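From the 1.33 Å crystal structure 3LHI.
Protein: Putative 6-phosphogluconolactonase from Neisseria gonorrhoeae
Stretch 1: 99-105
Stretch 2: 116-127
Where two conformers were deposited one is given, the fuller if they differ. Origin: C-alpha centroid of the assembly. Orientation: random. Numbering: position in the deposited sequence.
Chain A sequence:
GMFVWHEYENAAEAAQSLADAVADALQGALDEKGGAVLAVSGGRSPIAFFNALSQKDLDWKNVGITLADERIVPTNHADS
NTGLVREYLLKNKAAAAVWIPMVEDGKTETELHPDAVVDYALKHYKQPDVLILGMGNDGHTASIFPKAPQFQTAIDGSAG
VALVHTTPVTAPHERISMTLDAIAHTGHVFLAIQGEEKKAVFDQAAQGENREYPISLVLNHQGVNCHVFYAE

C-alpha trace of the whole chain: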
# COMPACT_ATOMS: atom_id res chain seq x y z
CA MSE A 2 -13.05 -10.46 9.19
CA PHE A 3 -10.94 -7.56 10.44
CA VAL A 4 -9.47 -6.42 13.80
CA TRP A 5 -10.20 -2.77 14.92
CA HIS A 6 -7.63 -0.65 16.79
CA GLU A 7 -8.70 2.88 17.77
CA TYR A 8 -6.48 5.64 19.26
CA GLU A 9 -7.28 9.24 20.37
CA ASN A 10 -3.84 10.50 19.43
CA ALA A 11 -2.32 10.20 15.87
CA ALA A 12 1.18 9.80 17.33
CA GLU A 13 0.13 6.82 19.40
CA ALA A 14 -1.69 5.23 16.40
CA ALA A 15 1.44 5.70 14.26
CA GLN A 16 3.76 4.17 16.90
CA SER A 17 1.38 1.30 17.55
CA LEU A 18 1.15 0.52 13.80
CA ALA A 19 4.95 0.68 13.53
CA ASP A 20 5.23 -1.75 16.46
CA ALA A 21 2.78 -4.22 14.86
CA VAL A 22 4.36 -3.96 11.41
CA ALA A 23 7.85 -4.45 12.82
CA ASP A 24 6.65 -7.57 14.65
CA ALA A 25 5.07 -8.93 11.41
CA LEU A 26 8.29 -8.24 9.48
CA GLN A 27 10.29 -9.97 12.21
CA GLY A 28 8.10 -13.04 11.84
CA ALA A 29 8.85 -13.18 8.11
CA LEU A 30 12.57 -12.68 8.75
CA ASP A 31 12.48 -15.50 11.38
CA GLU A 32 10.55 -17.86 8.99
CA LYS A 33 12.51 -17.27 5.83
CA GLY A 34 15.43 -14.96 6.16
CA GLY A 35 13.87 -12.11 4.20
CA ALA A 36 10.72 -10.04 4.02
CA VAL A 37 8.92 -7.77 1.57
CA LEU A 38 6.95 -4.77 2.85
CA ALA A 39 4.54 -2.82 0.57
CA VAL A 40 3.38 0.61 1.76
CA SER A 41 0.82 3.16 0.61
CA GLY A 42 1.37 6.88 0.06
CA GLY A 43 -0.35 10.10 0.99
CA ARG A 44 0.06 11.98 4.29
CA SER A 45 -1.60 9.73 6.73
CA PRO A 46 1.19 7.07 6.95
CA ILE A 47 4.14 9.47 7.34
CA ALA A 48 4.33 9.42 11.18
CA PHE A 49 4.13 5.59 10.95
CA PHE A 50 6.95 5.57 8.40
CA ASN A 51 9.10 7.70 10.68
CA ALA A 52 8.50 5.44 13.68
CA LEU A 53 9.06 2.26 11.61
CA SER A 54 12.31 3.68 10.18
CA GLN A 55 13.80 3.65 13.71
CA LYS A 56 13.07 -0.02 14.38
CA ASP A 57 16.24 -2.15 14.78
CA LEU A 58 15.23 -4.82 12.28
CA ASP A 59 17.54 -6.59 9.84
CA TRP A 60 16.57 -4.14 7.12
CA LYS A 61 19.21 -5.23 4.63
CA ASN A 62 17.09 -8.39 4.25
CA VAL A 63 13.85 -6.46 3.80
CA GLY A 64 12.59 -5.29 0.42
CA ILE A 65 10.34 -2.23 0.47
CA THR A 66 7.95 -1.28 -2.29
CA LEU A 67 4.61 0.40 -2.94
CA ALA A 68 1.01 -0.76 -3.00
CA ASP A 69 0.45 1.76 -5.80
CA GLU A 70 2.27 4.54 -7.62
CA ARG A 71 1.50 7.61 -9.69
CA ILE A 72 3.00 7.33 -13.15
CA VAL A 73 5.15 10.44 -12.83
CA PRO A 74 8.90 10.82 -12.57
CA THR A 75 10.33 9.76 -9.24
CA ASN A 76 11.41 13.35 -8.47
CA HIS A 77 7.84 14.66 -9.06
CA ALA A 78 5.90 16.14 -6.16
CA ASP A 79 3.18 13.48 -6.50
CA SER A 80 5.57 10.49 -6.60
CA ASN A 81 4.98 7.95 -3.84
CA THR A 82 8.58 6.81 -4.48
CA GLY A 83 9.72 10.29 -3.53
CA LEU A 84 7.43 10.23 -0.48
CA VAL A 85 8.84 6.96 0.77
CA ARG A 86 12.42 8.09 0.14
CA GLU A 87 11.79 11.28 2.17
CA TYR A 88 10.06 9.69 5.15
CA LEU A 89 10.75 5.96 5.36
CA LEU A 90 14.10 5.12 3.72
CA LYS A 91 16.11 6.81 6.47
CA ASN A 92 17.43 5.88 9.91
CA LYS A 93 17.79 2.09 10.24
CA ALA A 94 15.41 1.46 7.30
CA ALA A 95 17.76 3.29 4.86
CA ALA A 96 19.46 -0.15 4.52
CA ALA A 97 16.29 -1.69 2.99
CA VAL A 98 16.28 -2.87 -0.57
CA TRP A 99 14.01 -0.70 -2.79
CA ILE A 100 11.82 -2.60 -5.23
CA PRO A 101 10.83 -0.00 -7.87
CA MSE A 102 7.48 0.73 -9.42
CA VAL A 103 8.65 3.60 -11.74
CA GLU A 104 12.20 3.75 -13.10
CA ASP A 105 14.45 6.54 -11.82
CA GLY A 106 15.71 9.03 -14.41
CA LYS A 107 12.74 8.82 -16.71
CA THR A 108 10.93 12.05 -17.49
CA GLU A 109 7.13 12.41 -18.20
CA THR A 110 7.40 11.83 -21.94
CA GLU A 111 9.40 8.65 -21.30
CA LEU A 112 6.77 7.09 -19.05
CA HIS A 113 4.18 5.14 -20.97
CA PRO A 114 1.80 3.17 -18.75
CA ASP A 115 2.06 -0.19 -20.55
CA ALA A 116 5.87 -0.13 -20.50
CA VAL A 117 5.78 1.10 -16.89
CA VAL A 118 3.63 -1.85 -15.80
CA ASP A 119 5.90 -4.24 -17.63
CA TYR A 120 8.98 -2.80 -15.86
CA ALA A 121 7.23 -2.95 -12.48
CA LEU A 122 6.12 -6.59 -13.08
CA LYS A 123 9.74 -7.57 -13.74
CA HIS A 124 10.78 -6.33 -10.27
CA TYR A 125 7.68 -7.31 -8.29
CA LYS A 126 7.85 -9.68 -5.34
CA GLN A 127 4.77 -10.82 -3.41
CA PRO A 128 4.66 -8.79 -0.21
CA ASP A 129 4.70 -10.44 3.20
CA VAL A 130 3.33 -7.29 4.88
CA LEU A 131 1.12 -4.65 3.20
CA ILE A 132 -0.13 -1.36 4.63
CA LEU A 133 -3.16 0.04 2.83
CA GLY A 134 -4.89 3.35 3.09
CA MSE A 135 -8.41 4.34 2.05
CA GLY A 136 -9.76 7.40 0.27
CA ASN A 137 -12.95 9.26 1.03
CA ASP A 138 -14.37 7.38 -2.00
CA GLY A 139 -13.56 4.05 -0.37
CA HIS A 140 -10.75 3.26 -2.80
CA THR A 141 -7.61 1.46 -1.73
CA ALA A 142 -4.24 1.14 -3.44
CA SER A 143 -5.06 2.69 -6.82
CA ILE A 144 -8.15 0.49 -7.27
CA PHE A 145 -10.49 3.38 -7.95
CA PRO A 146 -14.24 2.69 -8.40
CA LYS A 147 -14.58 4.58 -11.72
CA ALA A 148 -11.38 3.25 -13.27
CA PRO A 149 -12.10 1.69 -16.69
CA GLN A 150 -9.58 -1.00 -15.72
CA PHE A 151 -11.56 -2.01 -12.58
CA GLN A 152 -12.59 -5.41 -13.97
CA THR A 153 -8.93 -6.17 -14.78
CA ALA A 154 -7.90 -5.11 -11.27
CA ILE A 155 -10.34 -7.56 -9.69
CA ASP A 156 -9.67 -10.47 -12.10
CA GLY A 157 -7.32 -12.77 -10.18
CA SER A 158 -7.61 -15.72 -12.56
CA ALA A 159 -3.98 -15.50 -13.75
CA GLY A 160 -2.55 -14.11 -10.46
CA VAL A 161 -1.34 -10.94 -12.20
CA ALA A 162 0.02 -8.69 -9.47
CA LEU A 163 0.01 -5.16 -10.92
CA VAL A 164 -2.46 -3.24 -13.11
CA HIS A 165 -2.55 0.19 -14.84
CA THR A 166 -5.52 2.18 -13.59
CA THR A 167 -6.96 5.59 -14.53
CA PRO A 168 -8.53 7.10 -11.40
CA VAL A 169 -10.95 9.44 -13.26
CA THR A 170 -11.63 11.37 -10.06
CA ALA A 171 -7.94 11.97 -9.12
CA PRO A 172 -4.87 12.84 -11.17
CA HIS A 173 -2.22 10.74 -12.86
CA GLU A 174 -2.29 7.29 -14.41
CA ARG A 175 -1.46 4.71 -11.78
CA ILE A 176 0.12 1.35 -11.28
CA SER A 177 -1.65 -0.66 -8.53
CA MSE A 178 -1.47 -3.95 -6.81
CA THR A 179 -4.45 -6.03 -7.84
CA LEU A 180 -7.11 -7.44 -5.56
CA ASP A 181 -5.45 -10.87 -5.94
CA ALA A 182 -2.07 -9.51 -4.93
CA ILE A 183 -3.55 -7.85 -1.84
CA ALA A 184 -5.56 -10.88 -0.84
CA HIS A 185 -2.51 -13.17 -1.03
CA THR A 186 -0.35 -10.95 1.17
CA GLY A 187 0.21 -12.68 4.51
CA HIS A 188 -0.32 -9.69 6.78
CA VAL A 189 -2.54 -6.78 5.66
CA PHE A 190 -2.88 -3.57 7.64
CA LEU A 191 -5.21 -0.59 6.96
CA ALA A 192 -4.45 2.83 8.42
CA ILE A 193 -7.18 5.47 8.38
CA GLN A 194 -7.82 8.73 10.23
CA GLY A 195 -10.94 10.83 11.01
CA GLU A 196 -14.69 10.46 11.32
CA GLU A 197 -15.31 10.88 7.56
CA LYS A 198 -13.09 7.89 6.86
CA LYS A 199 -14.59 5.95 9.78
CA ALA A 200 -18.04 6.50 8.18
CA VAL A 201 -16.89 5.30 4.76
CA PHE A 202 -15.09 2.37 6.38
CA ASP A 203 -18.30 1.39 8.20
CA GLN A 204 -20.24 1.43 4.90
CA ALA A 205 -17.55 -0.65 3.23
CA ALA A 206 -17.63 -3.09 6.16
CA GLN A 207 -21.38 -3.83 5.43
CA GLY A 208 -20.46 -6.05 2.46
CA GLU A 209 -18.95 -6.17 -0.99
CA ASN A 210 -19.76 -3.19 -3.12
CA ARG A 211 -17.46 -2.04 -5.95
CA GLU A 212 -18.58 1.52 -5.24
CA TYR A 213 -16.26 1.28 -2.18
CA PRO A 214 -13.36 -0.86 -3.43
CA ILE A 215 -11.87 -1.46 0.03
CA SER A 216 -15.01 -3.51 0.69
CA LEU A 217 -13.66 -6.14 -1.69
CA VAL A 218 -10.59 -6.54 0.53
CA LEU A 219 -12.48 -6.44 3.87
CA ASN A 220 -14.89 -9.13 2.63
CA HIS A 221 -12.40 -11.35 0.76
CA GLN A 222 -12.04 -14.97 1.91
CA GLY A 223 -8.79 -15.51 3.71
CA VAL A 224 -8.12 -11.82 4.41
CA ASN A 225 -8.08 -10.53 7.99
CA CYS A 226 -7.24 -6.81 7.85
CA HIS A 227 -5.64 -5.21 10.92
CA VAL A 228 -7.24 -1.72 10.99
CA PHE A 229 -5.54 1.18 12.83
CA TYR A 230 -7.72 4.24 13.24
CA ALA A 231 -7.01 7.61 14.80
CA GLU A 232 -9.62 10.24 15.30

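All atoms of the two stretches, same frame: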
# COMPACT_ATOMS: atom_id res chain seq x y z
N TRP A 99 15.13 -1.31 -2.07
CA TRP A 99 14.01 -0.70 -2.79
C TRP A 99 13.63 -1.51 -3.99
O TRP A 99 14.49 -1.83 -4.80
CB TRP A 99 14.32 0.74 -3.20
CG TRP A 99 13.23 1.40 -3.92
CD1 TRP A 99 13.27 1.83 -5.21
CD2 TRP A 99 11.97 1.78 -3.42
NE1 TRP A 99 12.11 2.40 -5.56
CE2 TRP A 99 11.27 2.39 -4.49
CE3 TRP A 99 11.33 1.60 -2.21
CZ2 TRP A 99 10.00 2.87 -4.35
CZ3 TRP A 99 10.01 2.05 -2.10
CH2 TRP A 99 9.39 2.69 -3.17
N ILE A 100 12.35 -1.88 -4.07
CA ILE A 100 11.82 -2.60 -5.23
C ILE A 100 10.96 -1.58 -6.02
O ILE A 100 9.92 -1.13 -5.56
CB ILE A 100 10.97 -3.82 -4.80
CG1 ILE A 100 11.77 -4.79 -3.90
CG2 ILE A 100 10.39 -4.51 -6.06
CD1 ILE A 100 10.90 -5.79 -3.16
N PRO A 101 11.45 -1.14 -7.19
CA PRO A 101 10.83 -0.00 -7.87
C PRO A 101 9.54 -0.31 -8.56
O PRO A 101 9.32 -1.46 -9.04
CB PRO A 101 11.88 0.40 -8.88
CG PRO A 101 12.51 -0.91 -9.25
CD PRO A 101 12.65 -1.63 -7.92
N MSE A 102 8.72 0.73 -8.67
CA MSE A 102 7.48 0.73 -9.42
C MSE A 102 7.57 1.58 -10.71
O MSE A 102 6.96 1.26 -11.72
CB MSE A 102 6.35 1.23 -8.53
CG MSE A 102 5.93 0.29 -7.39
SE MSE A 102 4.78 -1.15 -8.06
CE MSE A 102 3.01 -0.35 -7.60
N VAL A 103 8.31 2.69 -10.63
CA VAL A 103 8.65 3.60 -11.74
C VAL A 103 10.16 3.72 -11.74
O VAL A 103 10.81 3.87 -10.68
CB VAL A 103 7.98 5.01 -11.53
CG1 VAL A 103 8.46 6.02 -12.57
CG2 VAL A 103 6.48 4.87 -11.68
N GLU A 104 10.76 3.68 -12.94
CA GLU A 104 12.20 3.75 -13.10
C GLU A 104 12.72 5.15 -12.84
O GLU A 104 12.19 6.11 -13.41
CB GLU A 104 12.55 3.29 -14.53
CG GLU A 104 14.01 3.02 -14.75
CD GLU A 104 14.33 2.37 -16.09
OE1 GLU A 104 13.40 2.20 -16.90
OE2 GLU A 104 15.52 2.03 -16.26
N ASP A 105 13.78 5.26 -12.04
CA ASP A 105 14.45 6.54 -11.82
C ASP A 105 15.06 7.07 -13.12
O ASP A 105 15.53 6.29 -13.96
CB ASP A 105 15.58 6.40 -10.80
CG ASP A 105 15.10 6.13 -9.39
OD1 ASP A 105 13.99 6.60 -9.03
OD2 ASP A 105 15.88 5.48 -8.66
N ALA A 116 4.44 0.17 -20.70
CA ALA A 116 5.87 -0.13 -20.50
C ALA A 116 6.18 -0.01 -19.02
O ALA A 116 6.98 -0.76 -18.51
CB ALA A 116 6.74 0.83 -21.32
N VAL A 117 5.56 0.95 -18.33
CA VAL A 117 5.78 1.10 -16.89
C VAL A 117 5.31 -0.16 -16.12
O VAL A 117 6.00 -0.65 -15.24
CB VAL A 117 5.14 2.40 -16.37
CG1 VAL A 117 5.13 2.42 -14.82
CG2 VAL A 117 5.88 3.64 -16.97
N VAL A 118 4.13 -0.64 -16.46
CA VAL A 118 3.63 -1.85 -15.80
C VAL A 118 4.54 -3.03 -16.07
O VAL A 118 4.85 -3.81 -15.19
CB VAL A 118 2.18 -2.17 -16.14
CG1 VAL A 118 1.79 -3.53 -15.52
CG2 VAL A 118 1.28 -1.07 -15.61
N ASP A 119 5.00 -3.15 -17.31
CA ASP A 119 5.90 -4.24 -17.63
C ASP A 119 7.19 -4.20 -16.83
O ASP A 119 7.64 -5.23 -16.31
CB ASP A 119 6.10 -4.33 -19.14
CG ASP A 119 4.86 -4.96 -19.84
OD1 ASP A 119 3.87 -5.50 -19.18
OD2 ASP A 119 4.88 -4.90 -21.07
N TYR A 120 7.77 -3.00 -16.67
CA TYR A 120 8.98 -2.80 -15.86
C TYR A 120 8.69 -3.18 -14.41
O TYR A 120 9.44 -3.93 -13.81
CB TYR A 120 9.46 -1.33 -15.97
CG TYR A 120 10.53 -0.90 -15.00
CD1 TYR A 120 10.19 -0.36 -13.75
CD2 TYR A 120 11.86 -1.00 -15.32
CE1 TYR A 120 11.16 0.04 -12.84
CE2 TYR A 120 12.84 -0.60 -14.43
CZ TYR A 120 12.47 -0.09 -13.17
OH TYR A 120 13.43 0.33 -12.27
N ALA A 121 7.59 -2.67 -13.88
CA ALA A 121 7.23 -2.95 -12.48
C ALA A 121 7.02 -4.47 -12.22
O ALA A 121 7.48 -5.02 -11.21
CB ALA A 121 6.05 -2.14 -12.05
N LEU A 122 6.37 -5.14 -13.19
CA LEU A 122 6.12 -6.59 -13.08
C LEU A 122 7.40 -7.38 -13.04
O LEU A 122 7.46 -8.42 -12.38
CB LEU A 122 5.20 -7.07 -14.20
CG LEU A 122 3.69 -6.75 -14.10
CD1 LEU A 122 2.98 -6.97 -15.45
CD2 LEU A 122 3.01 -7.46 -12.93
N LYS A 123 8.43 -6.93 -13.76
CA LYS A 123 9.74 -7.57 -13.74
C LYS A 123 10.45 -7.50 -12.39
O LYS A 123 11.30 -8.35 -12.13
CB LYS A 123 10.65 -7.04 -14.84
CG LYS A 123 10.22 -7.50 -16.22
CD LYS A 123 11.12 -6.82 -17.27
CE LYS A 123 10.80 -7.29 -18.71
NZ LYS A 123 9.34 -7.49 -19.07
N HIS A 124 10.14 -6.48 -11.56
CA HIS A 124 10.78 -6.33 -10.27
C HIS A 124 9.92 -6.83 -9.10
O HIS A 124 10.40 -7.04 -7.98
CB HIS A 124 11.09 -4.85 -10.06
CG HIS A 124 12.11 -4.32 -11.00
ND1 HIS A 124 13.44 -4.22 -10.67
CD2 HIS A 124 12.01 -3.90 -12.29
CE1 HIS A 124 14.12 -3.75 -11.71
NE2 HIS A 124 13.27 -3.53 -12.69
N TYR A 125 8.63 -6.99 -9.34
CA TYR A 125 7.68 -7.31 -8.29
C TYR A 125 7.96 -8.62 -7.56
O TYR A 125 8.25 -9.66 -8.18
CB TYR A 125 6.27 -7.41 -8.87
CG TYR A 125 5.21 -7.81 -7.89
CD1 TYR A 125 4.54 -6.85 -7.16
CD2 TYR A 125 4.85 -9.13 -7.69
CE1 TYR A 125 3.58 -7.16 -6.27
CE2 TYR A 125 3.86 -9.48 -6.81
CZ TYR A 125 3.20 -8.51 -6.10
OH TYR A 125 2.18 -8.84 -5.23
N LYS A 126 7.85 -8.54 -6.23
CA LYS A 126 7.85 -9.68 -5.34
C LYS A 126 6.57 -9.63 -4.49
O LYS A 126 6.19 -8.56 -4.00
CB LYS A 126 9.08 -9.62 -4.42
CG LYS A 126 10.39 -9.56 -5.20
CD LYS A 126 11.59 -9.54 -4.28
CE LYS A 126 11.82 -10.85 -3.54
NZ LYS A 126 13.23 -10.82 -3.05
N GLN A 127 5.93 -10.76 -4.26
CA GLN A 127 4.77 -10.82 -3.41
C GLN A 127 5.10 -10.28 -2.01
O GLN A 127 5.98 -10.83 -1.34
CB GLN A 127 4.26 -12.26 -3.27
CG GLN A 127 3.08 -12.46 -2.33
CD GLN A 127 1.78 -11.93 -2.88
OE1 GLN A 127 1.30 -12.47 -3.90
NE2 GLN A 127 1.16 -10.91 -2.19
O HOH W 1 7.62 -3.57 -8.83
O HOH W 2 14.76 2.82 -10.81

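An irregular segment can pack against a helix without a single direct hydrogen bond, relying on shape, aromatic faces and ordered water; residues 99-105 and 116-127 of this putative 6-phosphogluconolactonase illustrate the case. Within the helix, backbone bonds such as Ala-121 N to Val-117 O (2.9 Å) run along the helix rather than across to the other stretch.

Two CH-pi interactions give the direct contacts a defined geometry. Pro-101 CG lies 3.9 Å from the centroid of the His-124 ring, 19° off the ring normal, and Glu-104 CB sits 3.9 Å from the centroid of the Tyr-120 ring, 23° off its normal. In each, an aliphatic carbon rests over an aromatic face, where weakly polarised C-H groups meet pi density.

Apolar packing accompanies these contacts. The backbones come closest where the Met-102 and Ala-121 CA atoms are 4.8 Å apart, an approach compatible with the small alanine side chain. Although the selenomethionine at 102 directs its CA-to-CB bond away from the helix, its SE remains 4.3 Å from Ala-121 CB. Val-103 CG2 meets Val-117 CG1 at 4.2 Å, while at the other end Ile-100 CD1 reaches Lys-126 CD at 4.0 Å. Ile-100 CG2 also presses to 3.2 Å from His-124 O, a tight carbon-oxygen contact.

Polar linkage is left to water. One molecule donates to both Pro-101 O (2.7 Å) and Ala-121 O (2.8 Å), joining two carbonyls that could not bond to each other. A second accepts from Asp-105 N (2.9 Å) and hydrogen-bonds to Tyr-120 OH (3.2 Å). Met-102 O has no such partner: buried 3.5 Å from Ala-121 CB and near the Tyr-120 ring edge, it shows that close packing can leave a carbonyl unsatisfied.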